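Local coordinates for Glyoxalase/bleomycin resistance protein/dioxygenase (Vibrio splendidus, PDB 2RK9) that is of undefined substrate and activity but belongs to the glyoxalase/bleomycin resistance/dioxygenase superfamily, whose members include metal-dependent enzymes and drug-binding proteins, at residues V31-P36 with F40-L45; Q119-T124 with L129-Q134. The protein carries 1 engineered substitution. All coordinates share one frame; numbering follows the deposited sequence.

Contacts 1 and 2 are two antiparallel beta hairpins of one mixed sheet, lying on opposite sides of the chain's centre. Their centres are 21 Å apart and their nearest atoms about 8 Å apart, so they do not touch. Residues 31-36 and 40-45 form the hairpin at one margin of the sheet. Residues 119-124 and 129-134 belong to the more buried hairpin. E10 on strand 7-12 links the two: F40 of contact 1 packs on it, and R131 of contact 2 forms a salt bridge with it. This shared neighbourhood is consistent with the pocket that this superfamily usually builds from its curved sheet, although no ligand marks it here.

Contact 1. Residues V31-P36 with F40-L45; sequences VKYERP and FVYLTL
R35 lays its guanidinium flat over one face of the F40 ring, a cation-pi stack with R35 CZ 3.7 Å from the F40 ring centroid and the planes 13° apart. The bend at chi3 (-71°) turns the arginine tip back over the ring, and R35 NE also forms a salt bridge with E38. Y33 and Y42 form an aromatic pair, the rings near parallel (10°) but offset, with little overlap and centroids 4.8 Å apart. Y42 CB sits over one face of the Y33 ring, a CH-pi contact 3.7 Å from the Y33 ring centroid, while Y33 OH reaches Y42 CD1 at 3.4 Å. Y33 CE1 also meets the F40 ring at its edge.

Backbone bonds join the strands through a classic beta bulge, where K32 and Y33 both face Y42 and the register shifts by one. K32 N donates to Y42 O at 2.8 Å, and Y33 N adds a weak bond to the same oxygen. A water bridges the strands farther along, donating to E34 OE2 (2.9 Å) and to F40 O (2.8 Å); F40 O also accepts a bond from R35 N.

Apolar contacts occupy the other face, where V31 CG1 touches V41 CG1 at 3.8 Å and L43 lies beside V31.

V31, V41 and L43 pack on helix 16-26. On the opposite face, F40 and Y42 reach strands 48-53 and 7-12, and Y42 OH bonds to D49. Strand 30-35 is the outermost of the sheet within the chain, with strand 40-45 between it and strand 48-53.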
ATOM      1  N   VAL B  31      -3.246  13.538  11.804  1.00 10.78           N
ATOM      2  CA  VAL B  31      -1.850  13.774  11.461  1.00 10.27           C
ATOM      3  C   VAL B  31      -1.068  13.362  12.706  1.00 10.76           C
ATOM      4  O   VAL B  31      -1.339  13.868  13.790  1.00 12.12           O
ATOM      5  CB  VAL B  31      -1.563  15.270  11.182  1.00 10.90           C
ATOM      6  CG1 VAL B  31      -0.116  15.457  10.773  1.00 12.33           C
ATOM      7  CG2 VAL B  31      -2.475  15.780  10.098  1.00 11.83           C
ATOM      8  N   LYS B  32      -0.133  12.429  12.558  1.00 10.85           N
ATOM      9  CA  LYS B  32       0.674  12.000  13.689  1.00 12.36           C
ATOM     10  C   LYS B  32       1.873  12.942  13.783  1.00 12.24           C
ATOM     11  O   LYS B  32       2.245  13.386  14.867  1.00 12.81           O
ATOM     12  CB  LYS B  32       1.140  10.554  13.516  1.00 14.83           C
ATOM     13  CG  LYS B  32       2.107  10.121  14.594  1.00 18.89           C
ATOM     14  CD  LYS B  32       2.407   8.638  14.544  1.00 22.94           C
ATOM     15  CE  LYS B  32       1.547   7.866  15.530  1.00 24.64           C
ATOM     16  NZ  LYS B  32       1.794   6.404  15.411  1.00 25.27           N
ATOM     17  N   TYR B  33       2.473  13.255  12.640  1.00 10.61           N
ATOM     18  CA  TYR B  33       3.593  14.190  12.609  1.00 11.08           C
ATOM     19  C   TYR B  33       3.870  14.618  11.179  1.00 11.72           C
ATOM     20  O   TYR B  33       3.355  14.011  10.235  1.00 10.08           O
ATOM     21  CB  TYR B  33       4.850  13.591  13.274  1.00 10.91           C
ATOM     22  CG  TYR B  33       5.444  12.371  12.606  1.00 11.50           C
ATOM     23  CD1 TYR B  33       6.479  12.494  11.678  1.00 12.38           C
ATOM     24  CD2 TYR B  33       4.996  11.083  12.923  1.00 12.53           C
ATOM     25  CE1 TYR B  33       7.057  11.369  11.084  1.00 12.99           C
ATOM     26  CE2 TYR B  33       5.568   9.958  12.329  1.00 13.42           C
ATOM     27  CZ  TYR B  33       6.597  10.110  11.415  1.00 12.93           C
ATOM     28  OH  TYR B  33       7.169   9.005  10.826  1.00 16.37           O
ATOM     29  N   GLU B  34       4.663  15.677  11.019  1.00 11.81           N
ATOM     30  CA  GLU B  34       4.982  16.195   9.688  1.00 12.28           C
ATOM     31  C   GLU B  34       6.429  16.653   9.561  1.00 12.76           C
ATOM     32  O   GLU B  34       7.201  16.660  10.524  1.00 10.14           O
ATOM     33  CB  GLU B  34       4.126  17.423   9.345  1.00 15.64           C
ATOM     34  CG  GLU B  34       2.676  17.435   9.761  1.00 20.48           C
ATOM     35  CD  GLU B  34       2.062  18.819   9.546  1.00 21.54           C
ATOM     36  OE1 GLU B  34       1.027  19.122  10.166  1.00 24.94           O
ATOM     37  OE2 GLU B  34       2.620  19.606   8.749  1.00 23.63           O
ATOM     38  N   ARG B  35       6.765  17.039   8.336  1.00 11.27           N
ATOM     39  CA  ARG B  35       8.065  17.605   7.987  1.00 11.31           C
ATOM     40  C   ARG B  35       7.677  18.612   6.906  1.00 11.15           C
ATOM     41  O   ARG B  35       7.842  18.351   5.713  1.00 11.55           O
ATOM     42  CB  ARG B  35       9.023  16.554   7.422  1.00 11.40           C
ATOM     43  CG  ARG B  35       9.603  15.603   8.466  1.00 12.85           C
ATOM     44  CD  ARG B  35      10.862  14.917   7.945  1.00 14.07           C
ATOM     45  NE  ARG B  35      10.606  13.928   6.909  1.00 15.28           N
ATOM     46  CZ  ARG B  35      10.198  12.684   7.148  1.00 15.45           C
ATOM     47  NH1 ARG B  35       9.993  12.277   8.395  1.00 15.16           N
ATOM     48  NH2 ARG B  35      10.019  11.839   6.138  1.00 15.18           N
ATOM     49  N   PRO B  36       7.133  19.772   7.323  1.00 11.34           N
ATOM     50  CA  PRO B  36       6.682  20.862   6.451  1.00 11.57           C
ATOM     51  C   PRO B  36       7.589  21.245   5.283  1.00 12.73           C
ATOM     52  O   PRO B  36       7.130  21.279   4.138  1.00 12.00           O
ATOM     53  CB  PRO B  36       6.461  22.015   7.429  1.00 13.68           C
ATOM     54  CG  PRO B  36       6.003  21.314   8.652  1.00 12.03           C
ATOM     55  CD  PRO B  36       6.966  20.151   8.740  1.00 10.23           C
ATOM     56  N   PHE B  40       5.955  16.672   3.717  1.00  8.83           N
ATOM     57  CA  PHE B  40       5.733  15.313   4.191  1.00  7.79           C
ATOM     58  C   PHE B  40       4.751  15.295   5.360  1.00  8.43           C
ATOM     59  O   PHE B  40       4.845  16.112   6.276  1.00  9.51           O
ATOM     60  CB  PHE B  40       7.058  14.706   4.639  1.00  8.95           C
ATOM     61  CG  PHE B  40       6.934  13.339   5.250  1.00  7.66           C
ATOM     62  CD1 PHE B  40       6.870  12.207   4.448  1.00  8.25           C
ATOM     63  CD2 PHE B  40       6.888  13.183   6.633  1.00  8.58           C
ATOM     64  CE1 PHE B  40       6.771  10.943   5.014  1.00  8.97           C
ATOM     65  CE2 PHE B  40       6.788  11.921   7.209  1.00  9.53           C
ATOM     66  CZ  PHE B  40       6.728  10.799   6.398  1.00 10.07           C
ATOM     67  N   VAL B  41       3.814  14.353   5.318  1.00  6.33           N
ATOM     68  CA  VAL B  41       2.816  14.218   6.370  1.00  8.80           C
ATOM     69  C   VAL B  41       2.622  12.737   6.694  1.00  7.96           C
ATOM     70  O   VAL B  41       2.527  11.903   5.797  1.00 10.50           O
ATOM     71  CB  VAL B  41       1.457  14.802   5.926  1.00  8.59           C
ATOM     72  CG1 VAL B  41       0.507  14.880   7.120  1.00 11.78           C
ATOM     73  CG2 VAL B  41       1.660  16.173   5.299  1.00 11.85           C
ATOM     74  N   TYR B  42       2.586  12.414   7.983  1.00  7.40           N
ATOM     75  CA  TYR B  42       2.388  11.034   8.407  1.00  7.75           C
ATOM     76  C   TYR B  42       1.023  10.952   9.081  1.00  7.22           C
ATOM     77  O   TYR B  42       0.798  11.586  10.110  1.00  8.49           O
ATOM     78  CB  TYR B  42       3.474  10.615   9.395  1.00  8.25           C
ATOM     79  CG  TYR B  42       3.533   9.122   9.608  1.00  8.43           C
ATOM     80  CD1 TYR B  42       4.463   8.344   8.935  1.00  8.53           C
ATOM     81  CD2 TYR B  42       2.642   8.488  10.470  1.00  9.68           C
ATOM     82  CE1 TYR B  42       4.513   6.966   9.113  1.00  8.40           C
ATOM     83  CE2 TYR B  42       2.680   7.105  10.655  1.00  8.92           C
ATOM     84  CZ  TYR B  42       3.622   6.354   9.970  1.00  8.88           C
ATOM     85  OH  TYR B  42       3.670   4.993  10.131  1.00 12.30           O
ATOM     86  N   LEU B  43       0.105  10.188   8.495  1.00  7.63           N
ATOM     87  CA  LEU B  43      -1.229  10.074   9.076  1.00  8.33           C
ATOM     88  C   LEU B  43      -1.594   8.664   9.519  1.00  8.62           C
ATOM     89  O   LEU B  43      -0.909   7.691   9.202  1.00  8.07           O
ATOM     90  CB  LEU B  43      -2.284  10.585   8.093  1.00  9.81           C
ATOM     91  CG  LEU B  43      -2.049  12.002   7.558  1.00 10.23           C
ATOM     92  CD1 LEU B  43      -1.183  11.928   6.319  1.00 11.74           C
ATOM     93  CD2 LEU B  43      -3.380  12.663   7.226  1.00 12.16           C
ATOM     94  N   THR B  44      -2.682   8.569  10.269  1.00  8.43           N
ATOM     95  CA  THR B  44      -3.157   7.286  10.760  1.00  8.02           C
ATOM     96  C   THR B  44      -4.664   7.352  10.952  1.00  7.30           C
ATOM     97  O   THR B  44      -5.230   8.418  11.201  1.00  7.74           O
ATOM     98  CB  THR B  44      -2.495   6.917  12.112  1.00  9.85           C
ATOM     99  OG1 THR B  44      -2.868   5.584  12.495  1.00 11.70           O
ATOM    100  CG2 THR B  44      -2.933   7.883  13.191  1.00 11.60           C
ATOM    101  N   LEU B  45      -5.301   6.199  10.801  1.00  8.86           N
ATOM    102  CA  LEU B  45      -6.734   6.067  10.999  1.00 10.44           C
ATOM    103  C   LEU B  45      -6.842   4.851  11.901  1.00  9.82           C
ATOM    104  O   LEU B  45      -6.757   3.717  11.439  1.00  9.62           O
ATOM    105  CB  LEU B  45      -7.469   5.808   9.679  1.00 11.16           C
ATOM    106  CG  LEU B  45      -9.004   5.800   9.783  1.00 13.46           C
ATOM    107  CD1 LEU B  45      -9.509   7.232   9.885  1.00 14.71           C
ATOM    108  CD2 LEU B  45      -9.625   5.170   8.560  1.00 12.88           C
TER
HETATM  109  O   HOH W   1       3.851  18.777   6.241  1.00 11.52           O

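Contact 2. Residues Q119-T124 with L129-Q134; sequences QFMVQT and LFRFCQ. Engineered in segment 119-124: M121 (natural residue Ile).
R131 crosses Q119 and M121, an engineered residue present as selenomethionine, on one face of this hairpin. Its CB lies 3.7 Å from M121 CG, and R131 CG touches the same methylene while beginning to approach the Q119 amide. R131 CD follows at 3.4 Å from Q119 NE2. Bends at chi2 and chi3 (-56°) turn the guanidinium: the selenium of M121 sits over one face, toward the rim, and Q119 NE2 comes to the edge. There R131 NH1 and Q119 NE2 stand only 2.7 Å apart, two donors that make no hydrogen bond as modelled, so that detail is doubtful. R131 NH2 ends in a salt bridge with E10.

The other face is aromatic. The F120 and F132 side chains run alongside each other, their rings meeting obliquely at 42°, with F120 CZ 3.7 Å from F132 CD2; V122 CG1 meets the F132 edge at 3.6 Å from CE2. F120 and F132 press on helix 84-94, whereas V122 packs on F22 and F130 on L11, both of the second subunit.

Paired backbone bonds join F120 with F132 and V122 with F130, V122 N giving 2.9 Å to F130 O. This antiparallel hairpin closes the second beta-alpha-beta-beta-beta module, whose strands are 75-80, 99-108, 115-123 and 129-135, the repeated unit of the vicinal oxygen chelate fold of this superfamily.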
ATOM      1  N   GLN B 119      17.568   0.040   4.567  1.00  9.56           N
ATOM      2  CA  GLN B 119      16.543  -0.064   3.537  1.00 10.27           C
ATOM      3  C   GLN B 119      17.127  -0.130   2.147  1.00  9.22           C
ATOM      4  O   GLN B 119      18.254   0.300   1.905  1.00  8.88           O
ATOM      5  CB  GLN B 119      15.584   1.133   3.574  1.00 13.40           C
ATOM      6  CG  GLN B 119      16.219   2.474   3.194  1.00 16.43           C
ATOM      7  CD  GLN B 119      15.257   3.660   3.357  1.00 18.60           C
ATOM      8  OE1 GLN B 119      14.791   3.956   4.459  1.00 22.26           O
ATOM      9  NE2 GLN B 119      14.958   4.333   2.254  1.00 22.77           N
ATOM     10  N   PHE B 120      16.332  -0.680   1.241  1.00  8.34           N
ATOM     11  CA  PHE B 120      16.684  -0.745  -0.163  1.00  8.01           C
ATOM     12  C   PHE B 120      15.359  -0.751  -0.905  1.00  8.36           C
ATOM     13  O   PHE B 120      14.319  -1.046  -0.321  1.00  7.50           O
ATOM     14  CB  PHE B 120      17.548  -1.977  -0.491  1.00  8.24           C
ATOM     15  CG  PHE B 120      16.798  -3.272  -0.604  1.00  8.79           C
ATOM     16  CD1 PHE B 120      16.287  -3.690  -1.830  1.00 10.85           C
ATOM     17  CD2 PHE B 120      16.674  -4.116   0.494  1.00  8.40           C
ATOM     18  CE1 PHE B 120      15.666  -4.935  -1.962  1.00 11.56           C
ATOM     19  CE2 PHE B 120      16.057  -5.359   0.376  1.00 10.28           C
ATOM     20  CZ  PHE B 120      15.554  -5.769  -0.856  1.00 10.49           C
HETATM   21  N   MSE B 121      15.383  -0.368  -2.172  1.00  7.82           N
HETATM   22  CA  MSE B 121      14.151  -0.348  -2.942  1.00  9.71           C
HETATM   23  C   MSE B 121      14.242  -1.251  -4.146  1.00 10.51           C
HETATM   24  O   MSE B 121      15.295  -1.376  -4.767  1.00  9.54           O
HETATM   25  CB  MSE B 121      13.823   1.068  -3.411  1.00 12.67           C
HETATM   26  CG  MSE B 121      13.373   2.005  -2.306  1.00 15.31           C
HETATM   27 SE   MSE B 121      13.047   3.777  -2.964  1.00 23.41          SE
HETATM   28  CE  MSE B 121      11.425   3.420  -3.945  1.00 17.58           C
ATOM     29  N   VAL B 122      13.123  -1.879  -4.476  1.00  8.73           N
ATOM     30  CA  VAL B 122      13.078  -2.766  -5.625  1.00  9.54           C
ATOM     31  C   VAL B 122      11.811  -2.518  -6.414  1.00  9.20           C
ATOM     32  O   VAL B 122      10.793  -2.119  -5.863  1.00  9.23           O
ATOM     33  CB  VAL B 122      13.118  -4.256  -5.198  1.00 12.19           C
ATOM     34  CG1 VAL B 122      11.856  -4.629  -4.450  1.00 12.82           C
ATOM     35  CG2 VAL B 122      13.296  -5.142  -6.415  1.00 14.90           C
ATOM     36  N   GLN B 123      11.892  -2.736  -7.717  1.00  9.20           N
ATOM     37  CA  GLN B 123      10.737  -2.570  -8.575  1.00  9.17           C
ATOM     38  C   GLN B 123      10.339  -3.955  -9.040  1.00  8.57           C
ATOM     39  O   GLN B 123      11.177  -4.716  -9.521  1.00  9.02           O
ATOM     40  CB  GLN B 123      11.080  -1.706  -9.787  1.00 11.14           C
ATOM     41  CG  GLN B 123       9.926  -1.599 -10.769  1.00 12.53           C
ATOM     42  CD  GLN B 123      10.257  -0.737 -11.955  1.00 16.21           C
ATOM     43  OE1 GLN B 123      11.223  -0.994 -12.667  1.00 18.89           O
ATOM     44  NE2 GLN B 123       9.460   0.298 -12.177  1.00 18.04           N
ATOM     45  N   THR B 124       9.063  -4.283  -8.882  1.00  7.47           N
ATOM     46  CA  THR B 124       8.558  -5.580  -9.302  1.00  8.30           C
ATOM     47  C   THR B 124       8.365  -5.528 -10.818  1.00  8.50           C
ATOM     48  O   THR B 124       8.395  -4.451 -11.417  1.00  8.29           O
ATOM     49  CB  THR B 124       7.220  -5.896  -8.624  1.00  9.35           C
ATOM     50  OG1 THR B 124       6.184  -5.090  -9.198  1.00 11.14           O
ATOM     51  CG2 THR B 124       7.313  -5.605  -7.127  1.00 10.80           C
ATOM     52  N   LEU B 129       6.931  -0.069  -6.744  1.00  5.92           N
ATOM     53  CA  LEU B 129       8.138   0.178  -5.974  1.00  7.99           C
ATOM     54  C   LEU B 129       7.948  -0.162  -4.506  1.00  7.50           C
ATOM     55  O   LEU B 129       7.016   0.324  -3.865  1.00  7.25           O
ATOM     56  CB  LEU B 129       8.558   1.639  -6.104  1.00  8.50           C
ATOM     57  CG  LEU B 129       9.056   2.062  -7.483  1.00 10.88           C
ATOM     58  CD1 LEU B 129       9.321   3.559  -7.470  1.00 11.87           C
ATOM     59  CD2 LEU B 129      10.330   1.291  -7.831  1.00 10.70           C
ATOM     60  N   PHE B 130       8.838  -1.011  -3.993  1.00  7.43           N
ATOM     61  CA  PHE B 130       8.819  -1.434  -2.598  1.00  7.61           C
ATOM     62  C   PHE B 130      10.089  -0.950  -1.915  1.00  8.17           C
ATOM     63  O   PHE B 130      11.194  -1.142  -2.430  1.00  8.74           O
ATOM     64  CB  PHE B 130       8.772  -2.965  -2.498  1.00  8.64           C
ATOM     65  CG  PHE B 130       7.402  -3.559  -2.693  1.00  8.00           C
ATOM     66  CD1 PHE B 130       6.733  -4.150  -1.626  1.00  7.95           C
ATOM     67  CD2 PHE B 130       6.793  -3.551  -3.941  1.00  7.72           C
ATOM     68  CE1 PHE B 130       5.473  -4.725  -1.800  1.00  8.08           C
ATOM     69  CE2 PHE B 130       5.542  -4.118  -4.125  1.00  7.50           C
ATOM     70  CZ  PHE B 130       4.877  -4.710  -3.054  1.00  7.76           C
ATOM     71  N   ARG B 131       9.933  -0.316  -0.761  1.00  6.33           N
ATOM     72  CA  ARG B 131      11.084   0.141   0.004  1.00  6.54           C
ATOM     73  C   ARG B 131      11.101  -0.729   1.252  1.00  5.97           C
ATOM     74  O   ARG B 131      10.353  -0.483   2.198  1.00  5.94           O
ATOM     75  CB  ARG B 131      10.936   1.609   0.407  1.00  8.55           C
ATOM     76  CG  ARG B 131      12.147   2.158   1.146  1.00 12.86           C
ATOM     77  CD  ARG B 131      11.745   3.238   2.133  1.00 17.93           C
ATOM     78  NE  ARG B 131      11.007   4.347   1.524  1.00 22.84           N
ATOM     79  CZ  ARG B 131      11.577   5.417   0.979  1.00 26.49           C
ATOM     80  NH1 ARG B 131      12.898   5.529   0.957  1.00 28.39           N
ATOM     81  NH2 ARG B 131      10.826   6.392   0.479  1.00 28.07           N
ATOM     82  N   PHE B 132      11.931  -1.766   1.239  1.00  5.48           N
ATOM     83  CA  PHE B 132      12.025  -2.665   2.384  1.00  5.97           C
ATOM     84  C   PHE B 132      12.866  -1.999   3.461  1.00  6.92           C
ATOM     85  O   PHE B 132      13.920  -1.433   3.171  1.00  7.11           O
ATOM     86  CB  PHE B 132      12.629  -4.001   1.943  1.00  6.25           C
ATOM     87  CG  PHE B 132      11.713  -4.805   1.066  1.00  6.75           C
ATOM     88  CD1 PHE B 132      10.550  -5.359   1.589  1.00  8.65           C
ATOM     89  CD2 PHE B 132      11.982  -4.965  -0.292  1.00  9.27           C
ATOM     90  CE1 PHE B 132       9.667  -6.060   0.776  1.00  9.61           C
ATOM     91  CE2 PHE B 132      11.101  -5.666  -1.113  1.00  9.43           C
ATOM     92  CZ  PHE B 132       9.941  -6.210  -0.578  1.00 10.63           C
ATOM     93  N   CYS B 133      12.386  -2.062   4.700  1.00  6.55           N
ATOM     94  CA  CYS B 133      13.073  -1.425   5.818  1.00  7.46           C
ATOM     95  C   CYS B 133      13.196  -2.326   7.031  1.00  8.66           C
ATOM     96  O   CYS B 133      12.289  -3.104   7.339  1.00  8.14           O
ATOM     97  CB  CYS B 133      12.313  -0.174   6.271  1.00 10.30           C
ATOM     98  SG  CYS B 133      11.899   1.032   5.013  1.00 13.11           S
ATOM     99  N   GLN B 134      14.315  -2.194   7.734  1.00  6.73           N
ATOM    100  CA  GLN B 134      14.537  -2.946   8.960  1.00  8.15           C
ATOM    101  C   GLN B 134      15.094  -1.970   9.992  1.00 10.30           C
ATOM    102  O   GLN B 134      16.115  -1.333   9.756  1.00 10.38           O
ATOM    103  CB  GLN B 134      15.555  -4.065   8.764  1.00  7.09           C
ATOM    104  CG  GLN B 134      15.642  -4.976   9.985  1.00  7.88           C
ATOM    105  CD  GLN B 134      16.952  -5.723  10.066  1.00  9.22           C
ATOM    106  OE1 GLN B 134      17.397  -6.327   9.093  1.00  8.94           O
ATOM    107  NE2 GLN B 134      17.579  -5.689  11.238  1.00  9.14           N
TER